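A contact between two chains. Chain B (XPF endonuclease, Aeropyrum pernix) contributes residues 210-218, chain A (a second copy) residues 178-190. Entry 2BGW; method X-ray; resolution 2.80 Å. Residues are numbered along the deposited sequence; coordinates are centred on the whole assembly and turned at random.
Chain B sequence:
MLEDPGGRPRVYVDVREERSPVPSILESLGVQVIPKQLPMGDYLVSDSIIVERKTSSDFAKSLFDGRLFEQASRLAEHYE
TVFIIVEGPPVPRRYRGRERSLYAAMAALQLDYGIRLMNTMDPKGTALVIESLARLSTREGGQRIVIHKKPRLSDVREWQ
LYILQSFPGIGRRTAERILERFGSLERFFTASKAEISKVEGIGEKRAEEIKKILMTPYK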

# COMPACT_ATOMS: atom_id res chain seq x y z
N ILE B 210 15.54 -15.62 11.97
CA ILE B 210 16.54 -15.31 10.97
C ILE B 210 16.77 -16.51 10.04
O ILE B 210 16.61 -16.38 8.83
CB ILE B 210 17.81 -14.74 11.61
CG1 ILE B 210 17.57 -13.27 11.92
CG2 ILE B 210 19.02 -14.86 10.67
CD1 ILE B 210 18.57 -12.72 12.85
N LYS B 211 17.09 -17.67 10.61
CA LYS B 211 17.37 -18.89 9.83
C LYS B 211 16.11 -19.36 9.09
O LYS B 211 16.20 -19.83 7.96
CB LYS B 211 18.01 -20.02 10.71
CG LYS B 211 19.60 -20.00 10.84
CD LYS B 211 20.26 -20.97 9.81
CE LYS B 211 21.48 -20.38 9.08
NZ LYS B 211 21.51 -20.59 7.55
N LYS B 212 14.94 -19.20 9.72
CA LYS B 212 13.66 -19.51 9.07
C LYS B 212 13.54 -18.64 7.85
O LYS B 212 13.22 -19.14 6.77
CB LYS B 212 12.46 -19.29 10.00
N ILE B 213 13.83 -17.35 8.01
CA ILE B 213 13.87 -16.45 6.87
C ILE B 213 14.92 -16.91 5.89
O ILE B 213 14.65 -17.01 4.71
CB ILE B 213 14.10 -14.98 7.27
CG1 ILE B 213 12.88 -14.45 8.01
CG2 ILE B 213 14.37 -14.10 6.06
CD1 ILE B 213 13.19 -13.34 8.90
N LEU B 214 16.11 -17.23 6.37
CA LEU B 214 17.24 -17.55 5.46
C LEU B 214 17.05 -18.84 4.69
O LEU B 214 17.54 -18.95 3.57
CB LEU B 214 18.56 -17.63 6.22
CG LEU B 214 19.12 -16.31 6.70
CD1 LEU B 214 20.01 -16.58 7.86
CD2 LEU B 214 19.84 -15.60 5.58
N MET B 215 16.33 -19.79 5.28
CA MET B 215 16.28 -21.11 4.71
C MET B 215 14.92 -21.60 4.20
O MET B 215 14.88 -22.61 3.51
CB MET B 215 16.80 -22.11 5.73
CG MET B 215 18.32 -22.08 5.91
SD MET B 215 18.79 -23.17 7.28
CE MET B 215 18.78 -24.78 6.42
N THR B 216 13.81 -20.94 4.55
CA THR B 216 12.52 -21.44 4.06
C THR B 216 12.48 -21.30 2.54
O THR B 216 12.78 -20.22 2.01
CB THR B 216 11.29 -20.75 4.71
OG1 THR B 216 11.32 -20.89 6.13
CG2 THR B 216 10.01 -21.40 4.22
N PRO B 217 12.14 -22.41 1.83
CA PRO B 217 12.07 -22.34 0.38
C PRO B 217 10.82 -21.64 -0.11
O PRO B 217 9.89 -21.38 0.67
CB PRO B 217 12.04 -23.81 -0.04
CG PRO B 217 11.45 -24.51 1.11
CD PRO B 217 11.81 -23.75 2.34
N TYR B 218 10.81 -21.34 -1.40
CA TYR B 218 9.68 -20.78 -2.09
C TYR B 218 8.36 -21.52 -1.78
O TYR B 218 7.84 -22.30 -2.58
CB TYR B 218 10.01 -20.80 -3.58
CG TYR B 218 8.97 -20.17 -4.47
CD1 TYR B 218 8.67 -18.80 -4.38
CD2 TYR B 218 8.28 -20.95 -5.42
CE1 TYR B 218 7.71 -18.22 -5.21
CE2 TYR B 218 7.32 -20.39 -6.26
CZ TYR B 218 7.04 -19.02 -6.15
OH TYR B 218 6.08 -18.47 -6.98
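Chain A, residues 178-190: ILERFGSLERFFT

The contact joins the C-terminal end of a chain B helix and its trailing residues to the corner between two short helical segments of chain A, through backbone hydrogen bonds flanked by apolar packing and one salt bridge. Chain A is helical over 178-182, breaks at Gly A183 (phi/psi 72/-7, a positive phi that favours glycine), extends at Ser A184 (-162/152), the N-cap position, and is helical again over 185-188. The register runs antiparallel: CA atoms pair Leu B214 with Leu A185 at 5.2 Å, Pro B217 with Ser A184 at 4.8 Å and Tyr B218 with Gly A183 at 4.8 Å. Near the end of its helix, Leu B214 O accepts from Glu A186 N (3.2 Å, 139° at the hydrogen), a first-turn amide, and, weakly, from Ser A184 OG (3.3 Å). Further on, Tyr B218 N donates to Gly A183 O at 2.9 Å, although that oxygen is less surely placed. Apolar contacts lie beside these bonds: Ile B213 CG2 is 4.1 Å from Leu A185 CD1, and Leu B214 CD2 is 4.0 Å from Phe A189 CE2, at the ring edge. Glu A180 CG sits over one face of the Tyr B218 ring, 4.1 Å from its centroid and 28° off the normal, a CH-pi contact. Lys B211 NZ and Glu A186 OE2, 3.4 Å apart, form the salt bridge.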

# COMPACT_ATOMS: atom_id res chain seq x y z
N ILE A 178 13.97 -13.41 -7.90
CA ILE A 178 15.10 -13.99 -7.22
C ILE A 178 14.63 -15.17 -6.39
O ILE A 178 15.30 -16.20 -6.32
CB ILE A 178 15.87 -12.95 -6.40
CG1 ILE A 178 16.67 -12.06 -7.34
CG2 ILE A 178 16.81 -13.59 -5.37
CD1 ILE A 178 17.14 -10.79 -6.67
N LEU A 179 13.46 -15.08 -5.81
CA LEU A 179 12.99 -16.21 -5.06
C LEU A 179 12.56 -17.41 -5.89
O LEU A 179 12.73 -18.54 -5.46
CB LEU A 179 11.88 -15.80 -4.11
CG LEU A 179 12.44 -15.42 -2.75
CD1 LEU A 179 11.39 -15.69 -1.66
CD2 LEU A 179 13.68 -16.26 -2.51
N GLU A 180 12.00 -17.18 -7.08
CA GLU A 180 11.44 -18.28 -7.86
C GLU A 180 12.60 -19.11 -8.39
O GLU A 180 12.57 -20.34 -8.36
CB GLU A 180 10.51 -17.79 -8.98
CG GLU A 180 9.19 -18.57 -9.10
N ARG A 181 13.64 -18.40 -8.83
CA ARG A 181 14.93 -18.98 -9.22
C ARG A 181 15.58 -19.85 -8.18
O ARG A 181 15.65 -21.07 -8.31
CB ARG A 181 15.92 -17.87 -9.47
CG ARG A 181 15.93 -17.41 -10.83
CD ARG A 181 16.84 -18.23 -11.61
NE ARG A 181 16.94 -17.61 -12.91
CZ ARG A 181 17.77 -18.00 -13.86
NH1 ARG A 181 18.58 -19.04 -13.66
NH2 ARG A 181 17.79 -17.33 -15.01
N PHE A 182 16.07 -19.20 -7.14
CA PHE A 182 16.97 -19.81 -6.19
C PHE A 182 16.24 -20.64 -5.13
O PHE A 182 16.82 -21.52 -4.48
CB PHE A 182 17.84 -18.71 -5.56
CG PHE A 182 18.77 -18.09 -6.54
CD1 PHE A 182 18.40 -16.97 -7.26
CD2 PHE A 182 20.02 -18.65 -6.78
CE1 PHE A 182 19.26 -16.40 -8.20
CE2 PHE A 182 20.88 -18.09 -7.72
CZ PHE A 182 20.51 -16.96 -8.43
N GLY A 183 14.95 -20.36 -4.98
CA GLY A 183 14.12 -21.03 -4.02
C GLY A 183 14.38 -20.66 -2.58
O GLY A 183 13.65 -21.09 -1.71
N SER A 184 15.41 -19.87 -2.31
CA SER A 184 15.85 -19.66 -0.93
C SER A 184 16.69 -18.41 -0.89
O SER A 184 17.31 -18.09 -1.90
CB SER A 184 16.70 -20.84 -0.48
OG SER A 184 16.84 -20.84 0.92
N LEU A 185 16.74 -17.71 0.24
CA LEU A 185 17.61 -16.53 0.34
C LEU A 185 19.06 -16.98 0.35
O LEU A 185 19.94 -16.41 -0.32
CB LEU A 185 17.34 -15.71 1.60
CG LEU A 185 16.07 -14.86 1.64
CD1 LEU A 185 16.31 -13.62 2.47
CD2 LEU A 185 15.60 -14.50 0.23
N GLU A 186 19.29 -18.04 1.11
CA GLU A 186 20.63 -18.49 1.38
C GLU A 186 21.31 -19.12 0.17
O GLU A 186 22.50 -18.88 -0.05
CB GLU A 186 20.61 -19.43 2.55
CG GLU A 186 21.95 -19.77 3.02
CD GLU A 186 21.97 -21.22 3.32
OE1 GLU A 186 21.45 -21.97 2.47
OE2 GLU A 186 22.47 -21.59 4.41
N ARG A 187 20.56 -19.89 -0.61
CA ARG A 187 21.04 -20.29 -1.92
C ARG A 187 21.38 -19.05 -2.76
O ARG A 187 22.41 -19.02 -3.44
CB ARG A 187 20.03 -21.22 -2.64
N PHE A 188 20.55 -18.01 -2.69
CA PHE A 188 20.78 -16.79 -3.48
C PHE A 188 22.02 -16.04 -3.02
O PHE A 188 22.78 -15.53 -3.85
CB PHE A 188 19.59 -15.82 -3.44
CG PHE A 188 19.91 -14.46 -4.01
CD1 PHE A 188 20.10 -14.30 -5.39
CD2 PHE A 188 20.07 -13.36 -3.18
CE1 PHE A 188 20.42 -13.08 -5.93
CE2 PHE A 188 20.39 -12.13 -3.72
CZ PHE A 188 20.58 -11.99 -5.10
N PHE A 189 22.18 -15.95 -1.70
CA PHE A 189 23.28 -15.21 -1.06
C PHE A 189 24.63 -15.89 -1.27
O PHE A 189 25.63 -15.50 -0.67
CB PHE A 189 23.02 -15.09 0.43
CG PHE A 189 21.95 -14.13 0.77
CD1 PHE A 189 21.65 -13.06 -0.06
CD2 PHE A 189 21.25 -14.25 1.96
CE1 PHE A 189 20.68 -12.16 0.26
CE2 PHE A 189 20.27 -13.33 2.29
CZ PHE A 189 19.99 -12.29 1.43
N THR A 190 24.66 -16.88 -2.14
CA THR A 190 25.74 -17.82 -2.22
C THR A 190 26.12 -17.99 -3.66
O THR A 190 27.18 -18.51 -3.96
CB THR A 190 25.31 -19.13 -1.56
OG1 THR A 190 26.12 -19.34 -0.41
CG2 THR A 190 25.38 -20.33 -2.50